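Local atomic coordinates of flocculation protein FLO11 (Saccharomyces cerevisiae, PDB entry 4UYT), a protein that mediates homotypic adhesion between yeast cells during flocculation, and acts in substrate adhesion, invasive growth, pseudohypha formation and biofilm development. Residues 57-62 / 137-142; 63-68 / 127-132; 40-45 / 100-105. All blocks are in the same frame, centred on the assembly; numbering follows the deposited sequence.

Interaction 1: 57-62 / 137-142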
ATOM      1  N   GLU A  57      11.942  11.499  -1.501  0.70 13.30           N
ATOM      2  CA  GLU A  57      13.353  11.504  -1.180  0.70 13.65           C
ATOM      3  C   GLU A  57      13.723  10.206  -0.502  0.70 13.19           C
ATOM      4  O   GLU A  57      12.876   9.522   0.092  0.70 13.98           O
ATOM      5  CB  GLU A  57      13.678  12.658  -0.229  0.70 14.67           C
ATOM      6  CG  GLU A  57      13.252  14.042  -0.713  0.70 18.16           C
ATOM      7  CD  GLU A  57      13.975  14.497  -1.971  0.70 21.69           C
ATOM      8  OE1 GLU A  57      15.099  14.022  -2.232  0.70 29.90           O
ATOM      9  OE2 GLU A  57      13.422  15.352  -2.698  0.70 34.36           O
ATOM     10  N   ASN A  58      15.005   9.878  -0.590  1.00 13.40           N
ATOM     11  CA  ASN A  58      15.501   8.662   0.015  1.00 13.19           C
ATOM     12  C   ASN A  58      15.723   8.876   1.508  1.00 13.80           C
ATOM     13  O   ASN A  58      16.434   9.794   1.907  1.00 17.13           O
ATOM     14  CB  ASN A  58      16.812   8.233  -0.642  1.00 16.72           C
ATOM     15  CG  ASN A  58      17.260   6.870  -0.169  1.00 21.16           C
ATOM     16  OD1 ASN A  58      16.499   5.923  -0.231  1.00 26.68           O
ATOM     17  ND2 ASN A  58      18.477   6.773   0.348  1.00 29.79           N
ATOM     18  N   ILE A  59      15.119   8.015   2.328  1.00 12.53           N
ATOM     19  CA  ILE A  59      15.290   8.021   3.775  1.00 12.40           C
ATOM     20  C   ILE A  59      15.963   6.715   4.175  1.00 12.68           C
ATOM     21  O   ILE A  59      15.449   5.626   3.951  1.00 13.92           O
ATOM     22  CB  ILE A  59      13.954   8.198   4.515  1.00 12.28           C
ATOM     23  CG1 ILE A  59      13.318   9.516   4.102  1.00 12.29           C
ATOM     24  CG2 ILE A  59      14.162   8.104   6.023  1.00 13.39           C
ATOM     25  CD1 ILE A  59      11.963   9.759   4.736  1.00 12.52           C
ATOM     26  N   ASP A  60      17.137   6.858   4.772  1.00 14.54           N
ATOM     27  CA  ASP A  60      17.901   5.707   5.192  1.00 15.56           C
ATOM     28  C   ASP A  60      17.132   4.829   6.167  1.00 14.00           C
ATOM     29  O   ASP A  60      16.395   5.324   7.025  1.00 14.39           O
ATOM     30  CB  ASP A  60      19.206   6.143   5.850  1.00 16.93           C
ATOM     31  CG  ASP A  60      20.178   4.990   6.009  1.00 20.61           C
ATOM     32  OD1 ASP A  60      20.957   4.749   5.065  1.00 31.04           O
ATOM     33  OD2 ASP A  60      20.156   4.310   7.059  1.00 20.03           O
ATOM     34  N   LEU A  61      17.342   3.520   6.059  1.00 14.76           N
ATOM     35  CA  LEU A  61      16.685   2.564   6.944  1.00 14.54           C
ATOM     36  C   LEU A  61      16.910   2.854   8.439  1.00 14.29           C
ATOM     37  O   LEU A  61      16.082   2.504   9.266  1.00 14.95           O
ATOM     38  CB  LEU A  61      17.142   1.137   6.611  1.00 15.28           C
ATOM     39  CG  LEU A  61      16.409  -0.007   7.329  1.00 16.37           C
ATOM     40  CD1 LEU A  61      14.927  -0.034   6.988  1.00 16.30           C
ATOM     41  CD2 LEU A  61      17.044  -1.360   7.012  1.00 15.47           C
ATOM     42  N   LYS A  62      18.024   3.496   8.784  1.00 16.59           N
ATOM     43  CA  LYS A  62      18.342   3.724  10.185  1.00 17.14           C
ATOM     44  C   LYS A  62      17.298   4.582  10.890  1.00 16.08           C
ATOM     45  O   LYS A  62      17.133   4.490  12.114  1.00 19.42           O
ATOM     46  CB  LYS A  62      19.729   4.354  10.337  1.00 19.12           C
ATOM     47  CG  LYS A  62      19.794   5.827   9.984  1.00 19.36           C
ATOM     48  CD  LYS A  62      21.225   6.314   9.890  1.00 21.89           C
ATOM     49  CE  LYS A  62      21.264   7.810   9.667  1.00 23.11           C
ATOM     50  NZ  LYS A  62      22.664   8.272   9.459  1.00 26.35           N
ATOM     51  N   TRP A 137      17.045  14.328  10.784  1.00 19.65           N
ATOM     52  CA  TRP A 137      15.760  14.098  10.156  1.00 19.73           C
ATOM     53  C   TRP A 137      15.306  15.374   9.444  1.00 18.32           C
ATOM     54  O   TRP A 137      15.324  16.454  10.018  1.00 20.72           O
ATOM     55  CB  TRP A 137      14.742  13.669  11.205  1.00 18.24           C
ATOM     56  CG  TRP A 137      13.413  13.490  10.604  1.00 16.63           C
ATOM     57  CD1 TRP A 137      12.452  14.435  10.506  1.00 16.41           C
ATOM     58  CD2 TRP A 137      12.897  12.306   9.958  1.00 15.52           C
ATOM     59  NE1 TRP A 137      11.369  13.933   9.840  1.00 15.75           N
ATOM     60  CE2 TRP A 137      11.612  12.628   9.502  1.00 14.63           C
ATOM     61  CE3 TRP A 137      13.397  11.015   9.731  1.00 16.25           C
ATOM     62  CZ2 TRP A 137      10.815  11.720   8.823  1.00 15.53           C
ATOM     63  CZ3 TRP A 137      12.607  10.112   9.076  1.00 14.82           C
ATOM     64  CH2 TRP A 137      11.332  10.471   8.611  1.00 14.98           C
ATOM     65  N   GLN A 138      14.884  15.242   8.189  1.00 16.46           N
ATOM     66  CA  GLN A 138      14.474  16.411   7.436  1.00 17.98           C
ATOM     67  C   GLN A 138      13.301  16.161   6.502  1.00 15.55           C
ATOM     68  O   GLN A 138      13.190  16.838   5.481  1.00 17.08           O
ATOM     69  CB  GLN A 138      15.669  16.967   6.672  1.00 21.01           C
ATOM     70  CG  GLN A 138      16.322  15.998   5.709  1.00 23.66           C
ATOM     71  CD  GLN A 138      17.495  16.613   4.976  1.00 31.09           C
ATOM     72  OE1 GLN A 138      18.602  16.080   4.990  1.00 39.64           O
ATOM     73  NE2 GLN A 138      17.263  17.752   4.346  1.00 34.36           N
ATOM     74  N   TRP A 139      12.418  15.237   6.864  1.00 15.07           N
ATOM     75  CA  TRP A 139      11.349  14.881   5.959  1.00 14.53           C
ATOM     76  C   TRP A 139       9.957  15.040   6.570  1.00 14.35           C
ATOM     77  O   TRP A 139       9.020  14.426   6.062  1.00 15.56           O
ATOM     78  CB  TRP A 139      11.580  13.462   5.392  1.00 13.32           C
ATOM     79  CG  TRP A 139      12.930  13.337   4.766  1.00 13.53           C
ATOM     80  CD1 TRP A 139      13.313  13.776   3.533  1.00 14.99           C
ATOM     81  CD2 TRP A 139      14.101  12.815   5.387  1.00 14.55           C
ATOM     82  NE1 TRP A 139      14.646  13.523   3.331  1.00 15.97           N
ATOM     83  CE2 TRP A 139      15.162  12.949   4.463  1.00 14.97           C
ATOM     84  CE3 TRP A 139      14.352  12.234   6.632  1.00 14.80           C
ATOM     85  CZ2 TRP A 139      16.457  12.508   4.748  1.00 16.80           C
ATOM     86  CZ3 TRP A 139      15.633  11.802   6.915  1.00 16.46           C
ATOM     87  CH2 TRP A 139      16.673  11.954   5.983  1.00 17.46           C
ATOM     88  N   GLY A 140       9.802  15.857   7.608  1.00 14.37           N
ATOM     89  CA  GLY A 140       8.479  16.143   8.157  1.00 14.78           C
ATOM     90  C   GLY A 140       7.956  15.097   9.114  1.00 15.08           C
ATOM     91  O   GLY A 140       8.721  14.472   9.849  1.00 15.55           O
ATOM     92  N   THR A 141       6.644  14.935   9.134  1.00 15.21           N
ATOM     93  CA  THR A 141       5.979  14.138  10.142  1.00 14.56           C
ATOM     94  C   THR A 141       6.592  12.736  10.220  1.00 14.06           C
ATOM     95  O   THR A 141       6.792  12.089   9.194  1.00 14.49           O
ATOM     96  CB  THR A 141       4.499  14.094   9.783  1.00 15.30           C
ATOM     97  OG1 THR A 141       4.022  15.443   9.839  1.00 16.67           O
ATOM     98  CG2 THR A 141       3.712  13.215  10.718  1.00 16.38           C
ATOM     99  N   THR A 142       6.854  12.250  11.433  1.00 13.92           N
ATOM    100  CA  THR A 142       7.616  11.027  11.637  1.00 13.96           C
ATOM    101  C   THR A 142       6.816   9.748  11.868  1.00 13.82           C
ATOM    102  O   THR A 142       7.319   8.676  11.582  1.00 14.39           O
ATOM    103  CB  THR A 142       8.610  11.193  12.794  1.00 14.77           C
ATOM    104  OG1 THR A 142       7.901  11.634  13.961  1.00 17.29           O
ATOM    105  CG2 THR A 142       9.681  12.213  12.446  1.00 17.14           C
TER
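Trp137 meets Ile59 through the six-membered end of its indole. Its CZ3 lies 4.0 Å from Ile59 CG2, an oblique apolar touch. Chi1 of 177° sets Trp137 CG anti to the backbone N. Trp137 NE1 donates to Gly140 O at 2.7 Å, in the carbonyl plane and on a lone pair, though the N-H...O angle is a bent 144°. This bond limits the rotation of the indole. CG2 of Thr142 lies over one face of the ring, and CE3 of Trp139 approaches the opposite face toward the rim.

Trp139 makes the larger part of this segment's contact. Ile59 CG1 sits 3.8 Å from the centroid of its five-membered ring, close to the normal, in a CH-pi contact. Ile59 CD1 lies 3.7 Å from Trp139 CG, near the CB end of the indole. The two side chains run past each other in opposite directions. The Flo11 domain, a fibronectin type III-like adhesin domain, bears two bands of aromatic residues on its surface that confer homophilic binding. These two partly exposed tryptophans are consistent with such a band, packed here on a buried isoleucine between two inter-strand loops. Tyr63 adds an edge-to-face ring contact to Trp139. At the pyrrole side, Glu57 CB comes within 3.8 Å of Trp139 NE1, while the carboxylate leads away. Asn58 contributes its carbonyl, with O 3.9 Å from Trp139 CZ2. Farther on, Thr141 OG1 hydrogen-bonds to Gln27 O, tying the loop to another part of the domain.

Interaction 2: 63-68 / 127-132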
ATOM      1  N   TYR A  63      16.581   5.410  10.135  1.00 15.59           N
ATOM      2  CA  TYR A  63      15.559   6.267  10.732  1.00 14.64           C
ATOM      3  C   TYR A  63      14.267   5.522  11.085  1.00 14.74           C
ATOM      4  O   TYR A  63      13.426   6.058  11.794  1.00 15.80           O
ATOM      5  CB  TYR A  63      15.214   7.409   9.784  1.00 14.30           C
ATOM      6  CG  TYR A  63      16.338   8.371   9.481  1.00 15.40           C
ATOM      7  CD1 TYR A  63      16.720   9.336  10.408  1.00 18.21           C
ATOM      8  CD2 TYR A  63      17.025   8.308   8.281  1.00 15.75           C
ATOM      9  CE1 TYR A  63      17.748  10.220  10.137  1.00 17.35           C
ATOM     10  CE2 TYR A  63      18.058   9.182   8.004  1.00 16.20           C
ATOM     11  CZ  TYR A  63      18.412  10.137   8.937  1.00 18.80           C
ATOM     12  OH  TYR A  63      19.441  11.000   8.650  1.00 19.79           O
ATOM     13  N   LEU A  64      14.110   4.308  10.558  1.00 14.60           N
ATOM     14  CA  LEU A  64      12.869   3.548  10.698  1.00 14.18           C
ATOM     15  C   LEU A  64      12.809   2.703  11.970  1.00 15.01           C
ATOM     16  O   LEU A  64      13.733   1.961  12.283  1.00 16.48           O
ATOM     17  CB  LEU A  64      12.702   2.643   9.487  1.00 13.09           C
ATOM     18  CG  LEU A  64      11.349   1.932   9.379  1.00 12.83           C
ATOM     19  CD1 LEU A  64      10.230   2.916   9.064  1.00 12.08           C
ATOM     20  CD2 LEU A  64      11.416   0.858   8.315  1.00 12.26           C
ATOM     21  N   TRP A  65      11.688   2.798  12.689  1.00 14.43           N
ATOM     22  CA  TRP A  65      11.405   1.922  13.829  1.00 15.54           C
ATOM     23  C   TRP A  65      10.464   0.771  13.427  1.00 14.24           C
ATOM     24  O   TRP A  65      10.734  -0.389  13.726  1.00 16.83           O
ATOM     25  CB  TRP A  65      10.845   2.733  15.005  1.00 15.85           C
ATOM     26  CG  TRP A  65      10.501   1.912  16.191  1.00 19.12           C
ATOM     27  CD1 TRP A  65       9.265   1.744  16.720  1.00 20.16           C
ATOM     28  CD2 TRP A  65      11.397   1.144  17.006  1.00 20.77           C
ATOM     29  NE1 TRP A  65       9.323   0.915  17.821  1.00 23.12           N
ATOM     30  CE2 TRP A  65      10.623   0.528  18.013  1.00 22.47           C
ATOM     31  CE3 TRP A  65      12.768   0.895  16.970  1.00 20.97           C
ATOM     32  CZ2 TRP A  65      11.184  -0.289  19.001  1.00 24.51           C
ATOM     33  CZ3 TRP A  65      13.325   0.081  17.958  1.00 23.48           C
ATOM     34  CH2 TRP A  65      12.526  -0.512  18.945  1.00 23.96           C
ATOM     35  N   SER A  66       9.381   1.090  12.731  0.53 13.00           N
ATOM     36  CA  SER A  66       8.468   0.043  12.334  0.53 12.46           C
ATOM     37  C   SER A  66       7.677   0.450  11.110  0.53 11.03           C
ATOM     38  O   SER A  66       7.437   1.637  10.846  0.53 11.12           O
ATOM     39  CB  SER A  66       7.519  -0.301  13.479  0.53 13.21           C
ATOM     40  OG  SER A  66       6.638   0.777  13.759  0.53 15.17           O
ATOM     41  N   LEU A  67       7.254  -0.572  10.382  1.00 10.88           N
ATOM     42  CA  LEU A  67       6.490  -0.404   9.151  1.00  9.47           C
ATOM     43  C   LEU A  67       5.579  -1.614   9.038  1.00  9.01           C
ATOM     44  O   LEU A  67       6.040  -2.753   9.102  1.00 10.13           O
ATOM     45  CB  LEU A  67       7.447  -0.323   7.964  1.00  9.78           C
ATOM     46  CG  LEU A  67       6.785  -0.111   6.606  1.00  9.67           C
ATOM     47  CD1 LEU A  67       6.084   1.223   6.543  1.00 10.22           C
ATOM     48  CD2 LEU A  67       7.818  -0.219   5.501  1.00 10.84           C
ATOM     49  N   LYS A  68       4.286  -1.364   8.872  1.00  8.95           N
ATOM     50  CA  LYS A  68       3.361  -2.470   8.726  1.00  9.42           C
ATOM     51  C   LYS A  68       2.185  -2.027   7.919  1.00  8.76           C
ATOM     52  O   LYS A  68       1.782  -0.858   7.930  1.00 10.32           O
ATOM     53  CB  LYS A  68       2.914  -3.020  10.061  1.00 11.53           C
ATOM     54  CG  LYS A  68       2.255  -2.061  10.999  1.00 13.93           C
ATOM     55  CD  LYS A  68       1.770  -2.820  12.239  1.00 17.86           C
ATOM     56  CE  LYS A  68       1.293  -1.897  13.320  1.00 22.53           C
ATOM     57  NZ  LYS A  68       0.875  -2.731  14.481  1.00 27.35           N
ATOM     58  N   GLN A 127      11.415   6.441  16.401  1.00 19.64           N
ATOM     59  CA  GLN A 127      10.954   5.885  17.662  1.00 22.56           C
ATOM     60  C   GLN A 127      11.935   4.820  18.083  1.00 23.07           C
ATOM     61  O   GLN A 127      12.784   4.393  17.294  1.00 20.36           O
ATOM     62  CB  GLN A 127       9.540   5.313  17.530  1.00 24.54           C
ATOM     63  CG  GLN A 127       8.471   6.363  17.242  1.00 26.00           C
ATOM     64  CD  GLN A 127       8.356   7.431  18.319  1.00 30.66           C
ATOM     65  OE1 GLN A 127       8.076   8.597  18.031  1.00 32.05           O
ATOM     66  NE2 GLN A 127       8.578   7.043  19.563  1.00 33.95           N
ATOM     67  N   GLY A 128      11.847   4.408  19.341  1.00 26.32           N
ATOM     68  CA  GLY A 128      12.753   3.398  19.848  1.00 25.78           C
ATOM     69  C   GLY A 128      14.188   3.833  19.630  1.00 25.21           C
ATOM     70  O   GLY A 128      14.531   5.014  19.807  1.00 30.35           O
ATOM     71  N   SER A 129      15.020   2.885  19.205  1.00 26.18           N
ATOM     72  CA  SER A 129      16.432   3.148  19.000  1.00 28.94           C
ATOM     73  C   SER A 129      16.695   4.060  17.807  1.00 26.04           C
ATOM     74  O   SER A 129      17.777   4.605  17.680  1.00 30.89           O
ATOM     75  CB  SER A 129      17.204   1.831  18.855  1.00 33.53           C
ATOM     76  OG  SER A 129      16.669   1.022  17.828  1.00 37.54           O
ATOM     77  N   ALA A 130      15.713   4.243  16.932  1.00 24.03           N
ATOM     78  CA  ALA A 130      15.893   5.172  15.807  1.00 22.22           C
ATOM     79  C   ALA A 130      15.821   6.644  16.210  1.00 23.56           C
ATOM     80  O   ALA A 130      16.213   7.519  15.439  1.00 23.71           O
ATOM     81  CB  ALA A 130      14.871   4.887  14.727  1.00 21.42           C
ATOM     82  N   ALA A 131      15.318   6.913  17.415  1.00 24.35           N
ATOM     83  CA  ALA A 131      15.229   8.279  17.929  1.00 24.87           C
ATOM     84  C   ALA A 131      16.593   8.977  18.005  1.00 24.68           C
ATOM     85  O   ALA A 131      16.672  10.204  17.947  1.00 29.31           O
ATOM     86  CB  ALA A 131      14.560   8.286  19.291  1.00 25.77           C
ATOM     87  N   GLN A 132      17.660   8.191  18.086  1.00 25.93           N
ATOM     88  CA  GLN A 132      19.004   8.748  18.137  1.00 27.41           C
ATOM     89  C   GLN A 132      19.376   9.558  16.909  1.00 27.61           C
ATOM     90  O   GLN A 132      20.287  10.379  16.978  1.00 32.61           O
ATOM     91  CB  GLN A 132      20.038   7.638  18.333  1.00 30.35           C
ATOM     92  CG  GLN A 132      20.247   6.763  17.114  1.00 31.53           C
ATOM     93  CD  GLN A 132      21.189   5.624  17.403  1.00 36.36           C
ATOM     94  OE1 GLN A 132      22.365   5.850  17.671  1.00 43.68           O
ATOM     95  NE2 GLN A 132      20.684   4.392  17.360  1.00 42.39           N
TER
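Tyr63 turns its side chain away from 127-132 and touches that segment with its backbone. Its carbonyl O lies 3.5 Å from Ala130 CB, which points toward 63-68. The phenol reaches elsewhere, and Tyr63 OH hydrogen-bonds to Ser136 OG. Leu64 also presents its carbonyl, with O 4.0 Å from the same Ala130 methyl, while its side chain packs on Tyr82 of strand 79-83.

Trp65 is the main side chain here. Its CG is anti to the backbone N (chi1 179°), and the indole lies against the turn at Gln127 and Gly128. Gln127 O approaches Trp65 CB to 3.4 Å. Gln127 O also accepts from Ala130 N at 3.0 Å, a backbone bond within its own segment. The Gln127 side chain crosses the tryptophan at about a right angle, its CB 3.7 Å from Trp65 CD1. Gly128 has no side chain, and the six-membered ring comes flat against its CA. That CA stands 3.7 Å from the centroid of the six-membered ring of Trp65, only 6° off the normal, a CH-pi contact. Farther along the ring, Ser129 OG comes to the edge, near the ring plane, 3.5 Å from Trp65 CZ3. The Trp65 ring also meets that of Tyr84, with the planes about 25° apart. The chain turns a corner at Trp65, and the indole packs on the loop that follows strand 120-125. Trp65 and Ser66 both face Glu124, which makes a classic beta bulge where strand 64-70 pairs antiparallel with strand 120-125. Ser66 OG adds a weak hydrogen bond to Glu124 OE1.

Interaction 3: 40-45 / 100-105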
ATOM      1  N   SER A  40      -2.269 -11.992  -8.694  1.00  6.29           N
ATOM      2  CA  SER A  40      -2.546 -13.365  -9.060  1.00  6.80           C
ATOM      3  C   SER A  40      -3.702 -13.883  -8.248  1.00  6.45           C
ATOM      4  O   SER A  40      -3.729 -13.787  -7.019  1.00  7.73           O
ATOM      5  CB  SER A  40      -1.309 -14.224  -8.786  1.00  8.61           C
ATOM      6  OG  SER A  40      -1.497 -15.586  -9.069  1.00 10.32           O
ATOM      7  N   TRP A  41      -4.652 -14.496  -8.927  1.00  6.20           N
ATOM      8  CA  TRP A  41      -5.759 -15.162  -8.227  1.00  5.92           C
ATOM      9  C   TRP A  41      -5.271 -16.470  -7.640  1.00  5.93           C
ATOM     10  O   TRP A  41      -4.684 -17.295  -8.366  1.00  6.87           O
ATOM     11  CB  TRP A  41      -6.874 -15.409  -9.223  1.00  6.12           C
ATOM     12  CG  TRP A  41      -8.074 -16.099  -8.635  1.00  5.70           C
ATOM     13  CD1 TRP A  41      -8.775 -15.730  -7.529  1.00  5.84           C
ATOM     14  CD2 TRP A  41      -8.681 -17.284  -9.138  1.00  5.98           C
ATOM     15  NE1 TRP A  41      -9.767 -16.610  -7.311  1.00  6.74           N
ATOM     16  CE2 TRP A  41      -9.765 -17.599  -8.275  1.00  7.97           C
ATOM     17  CE3 TRP A  41      -8.400 -18.083 -10.235  1.00  6.74           C
ATOM     18  CZ2 TRP A  41     -10.655 -18.633  -8.534  1.00  7.48           C
ATOM     19  CZ3 TRP A  41      -9.312 -19.165 -10.470  1.00  7.15           C
ATOM     20  CH2 TRP A  41     -10.394 -19.407  -9.631  1.00  7.72           C
ATOM     21  N   VAL A  42      -5.572 -16.675  -6.351  1.00  5.65           N
ATOM     22  CA  VAL A  42      -5.179 -17.882  -5.637  1.00  6.39           C
ATOM     23  C   VAL A  42      -6.316 -18.919  -5.720  1.00  6.21           C
ATOM     24  O   VAL A  42      -6.125 -20.009  -6.275  1.00  7.64           O
ATOM     25  CB  VAL A  42      -4.759 -17.578  -4.191  1.00  7.19           C
ATOM     26  CG1 VAL A  42      -4.216 -18.833  -3.548  1.00  8.97           C
ATOM     27  CG2 VAL A  42      -3.760 -16.428  -4.147  1.00  8.14           C
ATOM     28  N   GLN A  43      -7.458 -18.572  -5.155  0.54  6.24           N
ATOM     29  CA  GLN A  43      -8.694 -19.340  -5.219  0.54  6.48           C
ATOM     30  C   GLN A  43      -9.750 -18.477  -4.514  0.54  6.04           C
ATOM     31  O   GLN A  43      -9.435 -17.427  -3.954  0.54  6.23           O
ATOM     32  CB  GLN A  43      -8.594 -20.723  -4.593  0.54  7.25           C
ATOM     33  CG  GLN A  43      -8.244 -20.693  -3.117  0.54  7.72           C
ATOM     34  CD  GLN A  43      -8.292 -22.058  -2.491  0.54  9.43           C
ATOM     35  OE1 GLN A  43      -7.536 -22.929  -2.860  0.54 12.95           O
ATOM     36  NE2 GLN A  43      -9.204 -22.269  -1.549  0.54 10.44           N
ATOM     37  N   ASP A  44     -10.998 -18.921  -4.512  1.00  6.33           N
ATOM     38  CA  ASP A  44     -12.053 -18.174  -3.846  1.00  6.56           C
ATOM     39  C   ASP A  44     -12.044 -16.748  -4.394  1.00  6.39           C
ATOM     40  O   ASP A  44     -12.027 -16.572  -5.629  1.00  6.60           O
ATOM     41  CB  ASP A  44     -11.904 -18.260  -2.311  1.00  6.75           C
ATOM     42  CG  ASP A  44     -11.898 -19.698  -1.783  1.00  7.41           C
ATOM     43  OD1 ASP A  44     -12.660 -20.539  -2.307  1.00  8.17           O
ATOM     44  OD2 ASP A  44     -11.111 -19.985  -0.863  1.00  8.53           O
ATOM     45  N   ASN A  45     -12.078 -15.770  -3.508  1.00  6.54           N
ATOM     46  CA  ASN A  45     -11.871 -14.354  -3.937  1.00  5.61           C
ATOM     47  C   ASN A  45     -10.581 -13.787  -3.378  1.00  5.70           C
ATOM     48  O   ASN A  45     -10.477 -12.585  -3.096  1.00  5.91           O
ATOM     49  CB  ASN A  45     -13.069 -13.456  -3.571  1.00  6.12           C
ATOM     50  CG  ASN A  45     -14.258 -13.835  -4.395  1.00  5.89           C
ATOM     51  OD1 ASN A  45     -14.224 -13.683  -5.616  1.00  6.89           O
ATOM     52  ND2 ASN A  45     -15.299 -14.318  -3.772  1.00  7.15           N
ATOM     53  N   THR A 100       4.389  -8.300  -0.726  1.00  8.48           N
ATOM     54  CA  THR A 100       3.438  -9.235  -1.334  1.00  8.11           C
ATOM     55  C   THR A 100       2.578  -9.832  -0.239  1.00  7.92           C
ATOM     56  O   THR A 100       3.089 -10.277   0.787  1.00 10.05           O
ATOM     57  CB  THR A 100       4.188 -10.321  -2.132  1.00 10.69           C
ATOM     58  OG1 THR A 100       4.951  -9.726  -3.198  1.00 12.33           O
ATOM     59  CG2 THR A 100       3.236 -11.305  -2.737  1.00 12.68           C
ATOM     60  N   PHE A 101       1.275  -9.832  -0.441  1.00  6.98           N
ATOM     61  CA  PHE A 101       0.348 -10.299   0.577  1.00  6.61           C
ATOM     62  C   PHE A 101      -0.961 -10.605  -0.104  1.00  6.42           C
ATOM     63  O   PHE A 101      -1.153 -10.305  -1.266  1.00  7.11           O
ATOM     64  CB  PHE A 101       0.177  -9.305   1.728  1.00  6.96           C
ATOM     65  CG  PHE A 101      -0.314  -7.943   1.297  1.00  7.14           C
ATOM     66  CD1 PHE A 101       0.565  -6.980   0.791  1.00  8.31           C
ATOM     67  CD2 PHE A 101      -1.646  -7.605   1.419  1.00  7.73           C
ATOM     68  CE1 PHE A 101       0.121  -5.747   0.398  1.00  8.91           C
ATOM     69  CE2 PHE A 101      -2.087  -6.346   1.041  1.00  8.42           C
ATOM     70  CZ  PHE A 101      -1.200  -5.428   0.526  1.00  8.58           C
ATOM     71  N   GLU A 102      -1.860 -11.260   0.644  1.00  6.65           N
ATOM     72  CA  GLU A 102      -3.142 -11.674   0.105  1.00  6.54           C
ATOM     73  C   GLU A 102      -4.279 -10.749   0.575  1.00  5.86           C
ATOM     74  O   GLU A 102      -4.323 -10.282   1.710  1.00  6.95           O
ATOM     75  CB  GLU A 102      -3.439 -13.127   0.462  1.00  7.34           C
ATOM     76  CG  GLU A 102      -2.542 -14.087  -0.289  1.00  8.99           C
ATOM     77  CD  GLU A 102      -2.766 -15.536   0.117  1.00 11.63           C
ATOM     78  OE1 GLU A 102      -3.001 -15.837   1.294  1.00 16.23           O
ATOM     79  OE2 GLU A 102      -2.672 -16.396  -0.738  1.00 19.78           O
ATOM     80  N   VAL A 103      -5.220 -10.552  -0.348  1.00  5.89           N
ATOM     81  CA  VAL A 103      -6.417  -9.785  -0.084  1.00  5.62           C
ATOM     82  C   VAL A 103      -7.616 -10.577  -0.569  1.00  5.49           C
ATOM     83  O   VAL A 103      -7.512 -11.375  -1.498  1.00  6.40           O
ATOM     84  CB  VAL A 103      -6.395  -8.401  -0.762  1.00  5.95           C
ATOM     85  CG1 VAL A 103      -5.243  -7.567  -0.231  1.00  7.21           C
ATOM     86  CG2 VAL A 103      -6.337  -8.519  -2.280  1.00  6.71           C
ATOM     87  N   TYR A 104      -8.765 -10.282   0.027  1.00  5.59           N
ATOM     88  CA  TYR A 104     -10.030 -10.730  -0.493  1.00  5.84           C
ATOM     89  C   TYR A 104     -10.653  -9.545  -1.228  1.00  5.62           C
ATOM     90  O   TYR A 104     -10.942  -8.506  -0.627  1.00  6.76           O
ATOM     91  CB  TYR A 104     -10.978 -11.163   0.635  1.00  6.37           C
ATOM     92  CG  TYR A 104     -10.438 -12.153   1.627  1.00  6.44           C
ATOM     93  CD1 TYR A 104      -9.701 -13.271   1.248  1.00  6.33           C
ATOM     94  CD2 TYR A 104     -10.725 -11.987   2.991  1.00  6.77           C
ATOM     95  CE1 TYR A 104      -9.247 -14.193   2.171  1.00  6.32           C
ATOM     96  CE2 TYR A 104     -10.262 -12.899   3.917  1.00  6.71           C
ATOM     97  CZ  TYR A 104      -9.532 -13.998   3.515  1.00  6.34           C
ATOM     98  OH  TYR A 104      -9.110 -14.878   4.467  1.00  7.07           O
ATOM     99  N   ALA A 105     -10.793  -9.672  -2.546  1.00  6.20           N
ATOM    100  CA  ALA A 105     -11.308  -8.558  -3.391  1.00  6.03           C
ATOM    101  C   ALA A 105     -12.639  -8.975  -3.923  1.00  5.89           C
ATOM    102  O   ALA A 105     -12.716  -9.934  -4.700  1.00  6.84           O
ATOM    103  CB  ALA A 105     -10.330  -8.240  -4.519  1.00  6.42           C
TER
HETATM  104  O   HOH W   1     -13.053 -11.588  -6.871  1.00  6.47           O
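Val42 and Glu102 cross at about a right angle, near the ends of two strands of the four-stranded antiparallel sheet. Strand 46-55 lies between strands 32-43 and 96-104 in that sheet, so these two strands are not neighbours in it. Val42 CG2 is 3.6 Å from Glu102 OE2, a methyl against a carboxylate oxygen. Chi2 of 177° extends the Glu102 chain to CD, and OE2 then meets the valine.

The second meeting point is Asn45, in the turn that leads into strand 46-55. Its backbone O accepts from Ala105 N at 3.0 Å. The same oxygen takes a CA-H...O contact from Tyr104 CA at 3.2 Å and lies at the edge of the Tyr104 ring. The turn is braced from within. Trp41 NE1 lies 2.8 Å from Asp44 O and donates to it from above the carbonyl plane, and Gln43 CA packs over one face of that indole. The Asn45 side chain reaches Ala105 through water. One water molecule donates to Asn45 OD1 at 2.7 Å and to Ala105 O at 2.8 Å.

How the interactions relate
Interactions 1 and 2 are neighbours at one end of the domain, with centres 11 Å apart. They touch through Tyr63, whose ring meets both Trp137 and Trp139, and through Lys62 O against Ala130 CB. Segments 57-62 and 63-68 are consecutive, and 127-132 and 137-142 belong to one loop between strands 120-125 and 143-147. Interaction 2 is thus nested within interaction 1 along the chain. Interaction 3 lies on the opposite side of the chain's centre, about 31 Å from interaction 2 between centres, and touches neither. It belongs to the four-stranded sheet, while strand 64-70 belongs to the five-stranded one. Its segments alternate with theirs, so the chain passes between the two ends of the Flo11 domain more than once.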